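Local coordinates for protein bacteriorhodopsin (Nanosalina sp., PDB 6EYU) that pumps protons inward across the cell membrane as a light-absorbing retinal protein of the bacteriorhodopsin-like family, at residues 171-176 and 210-215; 46-51 and 219-224; 92-97 and 157-162. All blocks are in the same frame, centred on the assembly; numbering follows the deposited sequence.

How the contacts relate
Helix 198-230 threads through two of the three contacts, carrying 210-215 of contact 1 and 219-224 of contact 2. The centre of contact 1 lies about 6 Å from the centre of the chain, and the contact holds the lysine joined to retinal. Contact 2 is centred about 13 Å from it, and the two touch where Lys-213 CG packs on Ile-51 CG2 at 3.3 Å; the side chain of His-48 is about 10 Å from the retinal. Contact 3, about 21 Å between centres from contact 1, shares helix 157-183 with it without touching. It does meet contact 2, about 15 Å away between centres, where Leu-223 CD2 reaches Ala-162 O at 3.9 Å.

Contact 1: 171-176 and 210-215; sequences GIFFLS and FFCKQV. With RET (retinal), chain D.
Phe-173 and Cys-212 meet where helix 157-183 packs against helix 198-230, with their CA atoms 7.1 Å apart. The tight part is here: the thiol sulfur SG of Cys-212 comes to 3.5 Å from Phe-173 CB and lies obliquely to the ring in a sulfur-aromatic contact. Cys-212 sets SG anti to its carbonyl carbon (chi1 -62°), which turns this small, polarisable thiol to Phe-173. Farther out on the same ring, Phe-211 CB approaches CZ of Phe-173 at 3.7 Å and makes an off-centre CH-pi contact.

Beyond that methylene the packing slackens. The rings of Phe-173 and Phe-211 are nearly parallel, at 6°, but slid so far apart (centroids 5.8 Å) that they barely overlap; both residues are partly exposed, and the Phe-211 side chain lies about 5 Å from a bound monoacylglycerol. An alanine in place of Phe-173 would remove the ring and would probably leave Cys-212 SG without its aromatic partner and Phe-211 CB facing a gap.

The inner side belongs to retinal. The Lys-213 chain is straight through its middle two torsions and bends at the last (chi4 82°), bringing NZ to the 1.3 Å covalent bond with C15. The C20 methyl of retinal is touched by Phe-174 CE1, at 3.4 Å, and, roughly at right angles, by Cys-212 CB, at 3.8 Å. Lys-213 lies within a wider pi-type turn, 210-214. Chemically, dispersion and sulfur-aromatic attraction join the two helices, while the linkage typical of microbial rhodopsins tethers the chromophore to helix 198-230 itself.

Contact 2: 46-51 and 219-224; sequences IIHFFI and LDMYLI. With MUN ([(2~{S})-2,3-bis(oxidanyl)propyl] (~{E})-undec-2-enoate), chain L; MUN ([(2~{S})-2,3-bis(oxidanyl)propyl] (~{E})-undec-2-enoate), chain O; MUN ([(2~{S})-2,3-bis(oxidanyl)propyl] (~{E})-undec-2-enoate), chain T.
The imidazole of His-48 presents its edge to the carboxylate of Asp-220, whose OD2 lies in the ring plane opposite NE2, while the methyl CE of Met-221 approaches the same ring obliquely. The ring of Phe-50 is sandwiched on the other side of helix 42-63: Phe-49 CD2 sits over the centre of one face, and the acyl chain of a monoacylglycerol lies over the opposite face.

One His-carboxylate hydrogen bond ties these two transmembrane helices of the bacteriorhodopsin-like bundle. His-48 NE2 donates to Asp-220 OD2 at 2.8 Å, in an almost straight bond (N-H...O 176°); the donor meets OD2 on its anti side, 19° out of the carboxylate plane, and the ring and carboxylate planes are well turned from each other. Asp-220 holds CG anti to its backbone N (chi1 175°), which turns the carboxylate to His-48, the two side chains together bridging the 9.2 Å between their CA atoms. Its other oxygen, OD1, is hydrogen-bonded to Thr-91 OG1, so both oxygens of this buried acid have partners. The flexible thioether of Met-221 bends at chi3 and lays CE 3.9 Å from His-48 CD2, filling apolar space beside the polar pair.

Tyr-216 meets the His-48 ring from the same helix as Asp-220. Met-221 also packs on Phe-31 and Pro-35 of helix 14-38, Ile-47 and Ile-51 face helix 72-93, and Leu-219 and Leu-223 lean on helix 157-183. Phe-49 and Phe-50 reach Leu-136 and Gly-109 of a neighbouring subunit, so helix 42-63 turns one side to the bundle and takes part in the subunit interface.

Contact 3: 92-97 and 157-162; sequences AFHGAD and DGLARA
Leu-159 and the pair His-94 and Gly-95 meet through apolar contacts, where the turn after the 92-93 part of helix 72-93 meets the first turns of helix 157-183. This is apolar packing at one end of the bacteriorhodopsin-like bundle, about 21 Å from the chain centre to the centre of the contact. The branch that does most of the touching is CD2 of Leu-159, which lies 3.9 Å from His-94 CD2 and equally 3.9 Å from Gly-95 CA. Its sister methyl CD1 adds a slightly longer approach to the same imidazole carbon, at 4.1 Å. CD2 comes obliquely to the ring, and the two side chains cross at about a right angle. The His-94 ring swings away from the backbone N (chi1 -177°), which brings carbon CD2 up to the leucine. Gly-95 suits its place because the backbone itself meets the leucine: a CB there would lie only 2.9 Å from Leu-159 CD2. The Gly-95 and Leu-159 CA atoms are accordingly just 6.5 Å apart.

Polar bonds serve the two sides separately. A type I beta turn runs from Phe-93 to Ala-96. In the other segment, Arg-161 N and Ala-162 N bond to Asp-157 O and Gly-158 O, the regular pattern of an alpha helix, and Ser-156 OG accepts from Leu-159 N near its beginning. The imidazole presents carbon to the leucine and nitrogen to an acid.

Helix 198-230 touches both partners: Glu-228 OE1 weakly bonds His-94 NE2, and Ala-227 packs on Leu-159. Phe-93 and Ala-96 lean instead on Ile-151 of helix 147-152, and His-94 touches Pro-41 in the loop leading into helix 42-63.

Contact 1: 171-176 and 210-215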
loop_
_atom_site.group_PDB
_atom_site.type_symbol
_atom_site.label_atom_id
_atom_site.label_comp_id
_atom_site.label_asym_id
_atom_site.label_seq_id
_atom_site.Cartn_x
_atom_site.Cartn_y
_atom_site.Cartn_z
ATOM N N GLY A 171 -0.586 19.235 -14.535
ATOM C CA GLY A 171 -2.017 19.502 -14.450
ATOM C C GLY A 171 -2.721 19.264 -15.772
ATOM O O GLY A 171 -3.647 18.456 -15.856
ATOM N N ILE A 172 -2.297 19.990 -16.800
ATOM C CA ILE A 172 -2.898 19.871 -18.123
ATOM C C ILE A 172 -2.926 18.415 -18.580
ATOM O O ILE A 172 -3.944 17.930 -19.073
ATOM C CB ILE A 172 -2.126 20.705 -19.163
ATOM C CG1 ILE A 172 -2.717 22.114 -19.255
ATOM C CG2 ILE A 172 -2.166 20.029 -20.525
ATOM C CD1 ILE A 172 -2.082 23.102 -18.300
ATOM N N PHE A 173 -1.804 17.723 -18.416
ATOM C CA PHE A 173 -1.658 16.369 -18.941
ATOM C C PHE A 173 -2.559 15.396 -18.188
ATOM O O PHE A 173 -3.091 14.453 -18.772
ATOM C CB PHE A 173 -0.201 15.912 -18.847
ATOM C CG PHE A 173 0.590 16.146 -20.102
ATOM C CD1 PHE A 173 0.326 15.416 -21.249
ATOM C CD2 PHE A 173 1.573 17.120 -20.145
ATOM C CE1 PHE A 173 1.028 15.654 -22.416
ATOM C CE2 PHE A 173 2.283 17.358 -21.307
ATOM C CZ PHE A 173 2.008 16.626 -22.445
ATOM N N PHE A 174 -2.757 15.651 -16.898
ATOM C CA PHE A 174 -3.551 14.759 -16.059
ATOM C C PHE A 174 -5.015 14.779 -16.485
ATOM O O PHE A 174 -5.719 13.777 -16.358
ATOM C CB PHE A 174 -3.429 15.161 -14.588
ATOM C CG PHE A 174 -2.345 14.429 -13.848
ATOM C CD1 PHE A 174 -1.161 14.095 -14.484
ATOM C CD2 PHE A 174 -2.527 14.036 -12.532
ATOM C CE1 PHE A 174 -0.159 13.427 -13.807
ATOM C CE2 PHE A 174 -1.529 13.368 -11.849
ATOM C CZ PHE A 174 -0.342 13.065 -12.487
ATOM N N LEU A 175 -5.437 15.887 -17.085
ATOM C CA LEU A 175 -6.832 16.061 -17.472
ATOM C C LEU A 175 -7.138 15.308 -18.761
ATOM O O LEU A 175 -8.293 14.985 -19.041
ATOM C CB LEU A 175 -7.153 17.545 -17.648
ATOM C CG LEU A 175 -6.964 18.401 -16.395
ATOM C CD1 LEU A 175 -6.872 19.875 -16.759
ATOM C CD2 LEU A 175 -8.095 18.157 -15.407
ATOM N N SER A 176 -6.102 15.033 -19.544
ATOM C CA SER A 176 -6.277 14.386 -20.840
ATOM C C SER A 176 -6.736 12.942 -20.665
ATOM O O SER A 176 -7.416 12.391 -21.531
ATOM C CB SER A 176 -4.973 14.429 -21.639
ATOM O OG SER A 176 -3.986 13.601 -21.050
ATOM N N PHE A 210 4.370 8.811 -21.698
ATOM C CA PHE A 210 5.740 9.154 -22.060
ATOM C C PHE A 210 6.070 10.569 -21.600
ATOM O O PHE A 210 7.143 10.817 -21.049
ATOM C CB PHE A 210 5.944 9.039 -23.572
ATOM C CG PHE A 210 7.347 9.348 -24.017
ATOM C CD1 PHE A 210 8.374 8.448 -23.782
ATOM C CD2 PHE A 210 7.662 10.593 -24.537
ATOM C CE1 PHE A 210 9.679 8.763 -24.110
ATOM C CE2 PHE A 210 8.962 10.906 -24.886
ATOM C CZ PHE A 210 9.973 9.990 -24.671
ATOM N N PHE A 211 5.104 11.472 -21.740
ATOM C CA PHE A 211 5.328 12.878 -21.427
ATOM C C PHE A 211 5.182 13.141 -19.930
ATOM O O PHE A 211 5.755 14.098 -19.404
ATOM C CB PHE A 211 4.359 13.762 -22.216
ATOM C CG PHE A 211 4.801 14.034 -23.626
ATOM C CD1 PHE A 211 5.744 15.016 -23.889
ATOM C CD2 PHE A 211 4.405 13.201 -24.659
ATOM C CE1 PHE A 211 6.239 15.197 -25.167
ATOM C CE2 PHE A 211 4.882 13.390 -25.943
ATOM C CZ PHE A 211 5.802 14.387 -26.197
ATOM N N CYS A 212 4.503 12.237 -19.230
ATOM C CA CYS A 212 4.188 12.448 -17.818
ATOM C C CYS A 212 5.172 11.716 -16.905
ATOM O O CYS A 212 5.168 11.912 -15.691
ATOM C CB CYS A 212 2.762 11.987 -17.515
ATOM S SG CYS A 212 1.483 12.886 -18.422
ATOM N N LYS A 213 5.975 10.835 -17.492
ATOM C CA LYS A 213 6.939 10.039 -16.738
ATOM C C LYS A 213 8.356 10.261 -17.281
ATOM O O LYS A 213 9.177 10.919 -16.642
ATOM C CB LYS A 213 6.562 8.558 -16.812
ATOM C CG LYS A 213 5.216 8.316 -16.124
ATOM C CD LYS A 213 4.814 6.841 -16.175
ATOM C CE LYS A 213 3.483 6.617 -15.451
ATOM N NZ LYS A 213 2.369 6.948 -16.352
ATOM N N GLN A 214 8.633 9.716 -18.462
ATOM C CA GLN A 214 9.974 9.776 -19.035
ATOM C C GLN A 214 10.440 11.223 -19.166
ATOM O O GLN A 214 11.460 11.611 -18.598
ATOM C CB GLN A 214 10.002 9.095 -20.406
ATOM C CG GLN A 214 10.307 7.607 -20.352
ATOM C CD GLN A 214 9.072 6.751 -20.562
ATOM O OE1 GLN A 214 9.079 5.820 -21.368
ATOM N NE2 GLN A 214 8.015 7.044 -19.814
ATOM N N VAL A 215 9.652 12.030 -19.870
ATOM C CA VAL A 215 9.990 13.432 -20.093
ATOM C C VAL A 215 9.978 14.206 -18.778
ATOM O O VAL A 215 10.830 15.061 -18.542
ATOM C CB VAL A 215 9.000 14.095 -21.067
ATOM C CG1 VAL A 215 9.278 15.587 -21.175
ATOM C CG2 VAL A 215 9.076 13.432 -22.434
HETATM C C1 RET D . -9.101 7.567 -14.651
HETATM C C2 RET D . -10.396 6.931 -14.138
HETATM C C3 RET D . -11.609 7.817 -14.419
HETATM C C4 RET D . -11.506 9.117 -13.628
HETATM C C5 RET D . -10.097 9.701 -13.729
HETATM C C6 RET D . -9.008 9.032 -14.201
HETATM C C7 RET D . -7.733 9.719 -14.282
HETATM C C8 RET D . -6.613 9.068 -14.704
HETATM C C9 RET D . -5.344 9.750 -14.670
HETATM C C10 RET D . -4.188 9.130 -15.135
HETATM C C11 RET D . -2.915 9.736 -15.219
HETATM C C12 RET D . -1.965 8.813 -15.645
HETATM C C13 RET D . -0.572 9.037 -15.718
HETATM C C14 RET D . 0.284 8.014 -16.149
HETATM C C15 RET D . 1.674 8.057 -16.168
HETATM C C16 RET D . -7.896 6.825 -14.072
HETATM C C17 RET D . -9.059 7.527 -16.179
HETATM C C18 RET D . -9.903 11.155 -13.291
HETATM C C19 RET D . -5.275 11.189 -14.159
HETATM C C20 RET D . -0.000 10.408 -15.351
#

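Contact 2: 46-51 and 219-224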
loop_
_atom_site.group_PDB
_atom_site.type_symbol
_atom_site.label_atom_id
_atom_site.label_comp_id
_atom_site.label_asym_id
_atom_site.label_seq_id
_atom_site.Cartn_x
_atom_site.Cartn_y
_atom_site.Cartn_z
ATOM N N ILE A 46 15.383 8.867 -7.139
ATOM C CA ILE A 46 14.703 7.672 -6.653
ATOM C C ILE A 46 13.271 7.637 -7.172
ATOM O O ILE A 46 12.844 6.658 -7.784
ATOM C CB ILE A 46 14.662 7.628 -5.114
ATOM C CG1 ILE A 46 16.069 7.786 -4.534
ATOM C CG2 ILE A 46 14.040 6.323 -4.640
ATOM C CD1 ILE A 46 17.079 6.818 -5.110
ATOM N N ILE A 47 12.542 8.723 -6.940
ATOM C CA ILE A 47 11.103 8.743 -7.160
ATOM C C ILE A 47 10.785 8.604 -8.645
ATOM O O ILE A 47 9.903 7.835 -9.030
ATOM C CB ILE A 47 10.480 10.049 -6.635
ATOM C CG1 ILE A 47 10.432 10.031 -5.105
ATOM C CG2 ILE A 47 9.082 10.239 -7.205
ATOM C CD1 ILE A 47 10.433 11.409 -4.479
ATOM N N HIS A 48 11.573 9.273 -9.480
ATOM C CA HIS A 48 11.371 9.222 -10.923
ATOM C C HIS A 48 11.807 7.873 -11.486
ATOM O O HIS A 48 11.183 7.343 -12.405
ATOM C CB HIS A 48 12.144 10.348 -11.612
ATOM C CG HIS A 48 11.543 11.705 -11.407
ATOM N ND1 HIS A 48 10.310 12.057 -11.913
ATOM C CD2 HIS A 48 11.994 12.785 -10.727
ATOM C CE1 HIS A 48 10.052 13.314 -11.600
ATOM N NE2 HIS A 48 11.054 13.776 -10.873
ATOM N N PHE A 49 12.844 7.292 -10.890
ATOM C CA PHE A 49 13.234 5.923 -11.208
ATOM C C PHE A 49 12.036 4.988 -11.089
ATOM O O PHE A 49 11.719 4.248 -12.022
ATOM C CB PHE A 49 14.354 5.453 -10.277
ATOM C CG PHE A 49 14.649 3.983 -10.377
ATOM C CD1 PHE A 49 15.432 3.488 -11.408
ATOM C CD2 PHE A 49 14.177 3.101 -9.419
ATOM C CE1 PHE A 49 15.714 2.139 -11.498
ATOM C CE2 PHE A 49 14.463 1.751 -9.499
ATOM C CZ PHE A 49 15.225 1.268 -10.544
ATOM N N PHE A 50 11.344 5.061 -9.957
ATOM C CA PHE A 50 10.277 4.116 -9.655
ATOM C C PHE A 50 9.059 4.372 -10.536
ATOM O O PHE A 50 8.344 3.441 -10.905
ATOM C CB PHE A 50 9.881 4.211 -8.181
ATOM C CG PHE A 50 10.679 3.311 -7.283
ATOM C CD1 PHE A 50 10.704 1.943 -7.502
ATOM C CD2 PHE A 50 11.517 3.844 -6.318
ATOM C CE1 PHE A 50 11.506 1.119 -6.735
ATOM C CE2 PHE A 50 12.318 3.026 -5.546
ATOM C CZ PHE A 50 12.313 1.660 -5.754
ATOM N N ILE A 51 8.834 5.636 -10.879
ATOM C CA ILE A 51 7.710 6.002 -11.733
ATOM C C ILE A 51 7.774 5.246 -13.057
ATOM O O ILE A 51 6.809 4.590 -13.452
ATOM C CB ILE A 51 7.688 7.514 -12.024
ATOM C CG1 ILE A 51 7.131 8.276 -10.820
ATOM C CG2 ILE A 51 6.848 7.799 -13.260
ATOM C CD1 ILE A 51 7.480 9.749 -10.818
ATOM N N LEU A 219 12.575 16.836 -16.904
ATOM C CA LEU A 219 12.079 18.202 -16.788
ATOM C C LEU A 219 12.161 18.680 -15.341
ATOM O O LEU A 219 12.596 19.799 -15.070
ATOM C CB LEU A 219 10.631 18.272 -17.276
ATOM C CG LEU A 219 10.169 19.589 -17.904
ATOM C CD1 LEU A 219 9.016 20.177 -17.107
ATOM C CD2 LEU A 219 11.315 20.583 -18.010
ATOM N N ASP A 220 11.794 17.802 -14.414
ATOM C CA ASP A 220 11.694 18.167 -13.005
ATOM C C ASP A 220 13.076 18.446 -12.425
ATOM O O ASP A 220 13.278 19.437 -11.724
ATOM C CB ASP A 220 11.016 17.046 -12.215
ATOM C CG ASP A 220 10.996 17.314 -10.723
ATOM O OD1 ASP A 220 10.668 18.452 -10.327
ATOM O OD2 ASP A 220 11.223 16.363 -9.945
ATOM N N MET A 221 14.034 17.585 -12.755
ATOM C CA MET A 221 15.337 17.606 -12.103
ATOM C C MET A 221 16.209 18.711 -12.688
ATOM O O MET A 221 16.973 19.355 -11.967
ATOM C CB MET A 221 16.030 16.252 -12.266
ATOM C CG MET A 221 15.417 15.144 -11.426
ATOM S SD MET A 221 16.533 13.750 -11.182
ATOM C CE MET A 221 15.654 12.459 -12.060
ATOM N N TYR A 222 15.979 19.028 -13.958
ATOM C CA TYR A 222 16.715 20.097 -14.623
ATOM C C TYR A 222 16.186 21.469 -14.210
ATOM O O TYR A 222 16.958 22.411 -14.031
ATOM C CB TYR A 222 16.633 19.937 -16.142
ATOM C CG TYR A 222 17.743 19.093 -16.729
ATOM C CD1 TYR A 222 19.014 19.619 -16.924
ATOM C CD2 TYR A 222 17.523 17.766 -17.080
ATOM C CE1 TYR A 222 20.032 18.850 -17.456
ATOM C CE2 TYR A 222 18.537 16.989 -17.607
ATOM C CZ TYR A 222 19.788 17.537 -17.796
ATOM O OH TYR A 222 20.799 16.767 -18.327
ATOM N N LEU A 223 14.877 21.560 -13.990
ATOM C CA LEU A 223 14.256 22.815 -13.578
ATOM C C LEU A 223 14.727 23.218 -12.184
ATOM O O LEU A 223 15.039 24.383 -11.938
ATOM C CB LEU A 223 12.730 22.686 -13.593
ATOM C CG LEU A 223 12.001 23.523 -14.647
ATOM C CD1 LEU A 223 12.761 23.513 -15.965
ATOM C CD2 LEU A 223 10.579 23.017 -14.841
ATOM N N ILE A 224 14.687 22.268 -11.255
ATOM C CA ILE A 224 15.269 22.460 -9.931
ATOM C C ILE A 224 16.735 22.865 -10.047
ATOM O O ILE A 224 17.151 23.893 -9.515
ATOM C CB ILE A 224 15.182 21.169 -9.096
ATOM C CG1 ILE A 224 13.755 20.964 -8.586
ATOM C CG2 ILE A 224 16.161 21.220 -7.933
ATOM C CD1 ILE A 224 13.478 19.558 -8.099
HETATM C CAR MUN L . 14.488 8.304 -23.278
HETATM C CAQ MUN L . 14.838 9.793 -23.271
HETATM C CAP MUN L . 13.555 10.616 -23.154
HETATM C CAO MUN L . 13.793 12.014 -23.727
HETATM C CAN MUN L . 13.228 13.060 -22.768
HETATM C CAM MUN L . 14.361 13.962 -22.276
HETATM C CAK MUN L . 14.044 15.417 -22.626
HETATM C CAH MUN L . 13.445 16.109 -21.400
HETATM C CAF MUN L . 13.752 17.608 -21.448
HETATM C CAC MUN L . 14.705 18.115 -20.362
HETATM C CAA MUN L . 14.936 19.628 -20.353
HETATM O OAD MUN L . 14.800 20.292 -21.381
HETATM O OAB MUN L . 15.470 20.119 -19.202
HETATM C CAE MUN L . 16.246 21.284 -19.496
HETATM C CAG MUN L . 15.468 22.535 -19.081
HETATM O OAJ MUN L . 14.623 22.224 -17.970
HETATM C CAI MUN L . 16.452 23.636 -18.681
HETATM O OAL MUN L . 17.445 23.095 -17.808
HETATM C CAR MUN O . 5.726 1.055 -4.709
HETATM C CAQ MUN O . 7.062 0.952 -5.446
HETATM C CAP MUN O . 7.993 2.057 -4.951
HETATM C CAO MUN O . 7.180 3.330 -4.720
HETATM C CAN MUN O . 7.844 4.154 -3.618
HETATM C CAM MUN O . 9.338 3.833 -3.585
HETATM C CAK MUN O . 10.124 5.141 -3.601
HETATM C CAH MUN O . 9.485 6.108 -2.606
HETATM C CAF MUN O . 10.578 6.891 -1.877
HETATM C CAC MUN O . 10.316 8.393 -1.758
HETATM C CAA MUN O . 11.422 9.201 -1.081
HETATM O OAD MUN O . 12.568 8.760 -0.991
HETATM O OAB MUN O . 11.038 10.420 -0.616
HETATM C CAE MUN O . 11.024 10.392 0.812
HETATM C CAG MUN O . 11.997 11.443 1.348
HETATM O OAJ MUN O . 11.429 12.745 1.186
HETATM C CAI MUN O . 12.261 11.181 2.832
HETATM O OAL MUN O . 12.913 12.317 3.406
HETATM C CAN MUN T . 21.725 11.560 -26.209
HETATM C CAM MUN T . 21.254 12.944 -25.760
HETATM C CAK MUN T . 22.375 13.637 -24.983
HETATM C CAH MUN T . 21.921 15.039 -24.571
HETATM C CAF MUN T . 22.900 15.613 -23.542
HETATM C CAC MUN T . 22.721 17.103 -23.224
HETATM C CAA MUN T . 23.324 17.577 -21.898
HETATM O OAD MUN T . 24.065 16.840 -21.244
HETATM O OAB MUN T . 23.178 18.907 -21.650
HETATM C CAE MUN T . 22.448 19.098 -20.434
HETATM C CAG MUN T . 23.382 19.654 -19.357
HETATM O OAJ MUN T . 24.682 19.864 -19.913
HETATM C CAI MUN T . 22.829 20.983 -18.836
HETATM O OAL MUN T . 23.834 21.650 -18.067
#

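Contact 3: 92-97 and 157-162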
loop_
_atom_site.group_PDB
_atom_site.type_symbol
_atom_site.label_atom_id
_atom_site.label_comp_id
_atom_site.label_asym_id
_atom_site.label_seq_id
_atom_site.Cartn_x
_atom_site.Cartn_y
_atom_site.Cartn_z
ATOM N N ALA A 92 7.960 21.604 -4.703
ATOM C CA ALA A 92 7.406 22.774 -4.033
ATOM C C ALA A 92 8.020 22.937 -2.646
ATOM O O ALA A 92 8.320 24.051 -2.218
ATOM C CB ALA A 92 5.893 22.654 -3.930
ATOM N N PHE A 93 8.173 21.824 -1.936
ATOM C CA PHE A 93 8.684 21.853 -0.571
ATOM C C PHE A 93 10.157 22.240 -0.559
ATOM O O PHE A 93 10.695 22.642 0.473
ATOM C CB PHE A 93 8.498 20.488 0.094
ATOM C CG PHE A 93 7.083 20.207 0.507
ATOM C CD1 PHE A 93 6.072 21.105 0.210
ATOM C CD2 PHE A 93 6.768 19.058 1.212
ATOM C CE1 PHE A 93 4.770 20.859 0.599
ATOM C CE2 PHE A 93 5.466 18.805 1.605
ATOM C CZ PHE A 93 4.467 19.708 1.300
ATOM N N HIS A 94 10.801 22.126 -1.715
ATOM C CA HIS A 94 12.253 22.031 -1.770
ATOM C C HIS A 94 12.904 23.284 -1.193
ATOM O O HIS A 94 13.925 23.203 -0.510
ATOM C CB HIS A 94 12.717 21.820 -3.211
ATOM C CG HIS A 94 14.197 21.651 -3.349
ATOM N ND1 HIS A 94 14.899 20.675 -2.674
ATOM C CD2 HIS A 94 15.122 22.395 -4.000
ATOM C CE1 HIS A 94 16.184 20.787 -2.954
ATOM N NE2 HIS A 94 16.347 21.823 -3.757
ATOM N N GLY A 95 12.315 24.441 -1.476
ATOM C CA GLY A 95 12.909 25.712 -1.080
ATOM C C GLY A 95 12.196 26.340 0.102
ATOM O O GLY A 95 12.594 27.400 0.585
ATOM N N ALA A 96 11.118 25.704 0.550
ATOM C CA ALA A 96 10.100 26.398 1.334
ATOM C C ALA A 96 10.309 26.210 2.834
ATOM O O ALA A 96 10.886 25.214 3.274
ATOM C CB ALA A 96 8.711 25.925 0.931
ATOM N N ASP A 97 9.714 27.108 3.613
ATOM C CA ASP A 97 9.845 27.090 5.066
ATOM C C ASP A 97 8.926 26.040 5.682
ATOM O O ASP A 97 9.331 25.299 6.577
ATOM C CB ASP A 97 9.506 28.470 5.636
ATOM C CG ASP A 97 9.674 28.537 7.141
ATOM O OD1 ASP A 97 9.741 27.467 7.781
ATOM O OD2 ASP A 97 9.663 29.659 7.690
ATOM N N ASP A 157 12.786 32.654 -6.178
ATOM C CA ASP A 157 12.013 32.900 -7.389
ATOM C C ASP A 157 12.249 31.797 -8.415
ATOM O O ASP A 157 11.318 31.358 -9.091
ATOM C CB ASP A 157 12.385 34.258 -7.987
ATOM C CG ASP A 157 11.843 35.419 -7.175
ATOM O OD1 ASP A 157 11.222 35.170 -6.121
ATOM O OD2 ASP A 157 12.047 36.580 -7.588
ATOM N N GLY A 158 13.486 31.319 -8.494
ATOM C CA GLY A 158 13.829 30.226 -9.395
ATOM C C GLY A 158 13.072 28.955 -9.062
ATOM O O GLY A 158 12.513 28.304 -9.944
ATOM N N LEU A 159 13.035 28.615 -7.776
ATOM C CA LEU A 159 12.342 27.416 -7.319
ATOM C C LEU A 159 10.835 27.561 -7.511
ATOM O O LEU A 159 10.156 26.609 -7.896
ATOM C CB LEU A 159 12.652 27.159 -5.842
ATOM C CG LEU A 159 13.452 25.894 -5.515
ATOM C CD1 LEU A 159 14.012 25.249 -6.774
ATOM C CD2 LEU A 159 14.568 26.216 -4.534
ATOM N N ALA A 160 10.310 28.736 -7.178
ATOM C CA ALA A 160 8.882 29.001 -7.308
ATOM C C ALA A 160 8.448 28.895 -8.767
ATOM O O ALA A 160 7.398 28.328 -9.071
ATOM C CB ALA A 160 8.550 30.380 -6.758
ATOM N N ARG A 161 9.268 29.431 -9.665
ATOM C CA ARG A 161 8.992 29.354 -11.094
ATOM C C ARG A 161 9.041 27.907 -11.573
ATOM O O ARG A 161 8.167 27.458 -12.314
ATOM C CB ARG A 161 10.002 30.195 -11.879
ATOM C CG ARG A 161 9.365 31.244 -12.777
ATOM C CD ARG A 161 10.348 31.762 -13.814
ATOM N NE ARG A 161 11.715 31.804 -13.306
ATOM C CZ ARG A 161 12.169 32.724 -12.461
ATOM N NH1 ARG A 161 11.358 33.668 -12.005
ATOM N NH2 ARG A 161 13.427 32.677 -12.042
ATOM N N ALA A 162 10.052 27.174 -11.120
ATOM C CA ALA A 162 10.175 25.757 -11.441
ATOM C C ALA A 162 8.872 25.025 -11.142
ATOM O O ALA A 162 8.323 24.337 -12.003
ATOM C CB ALA A 162 11.322 25.137 -10.656
#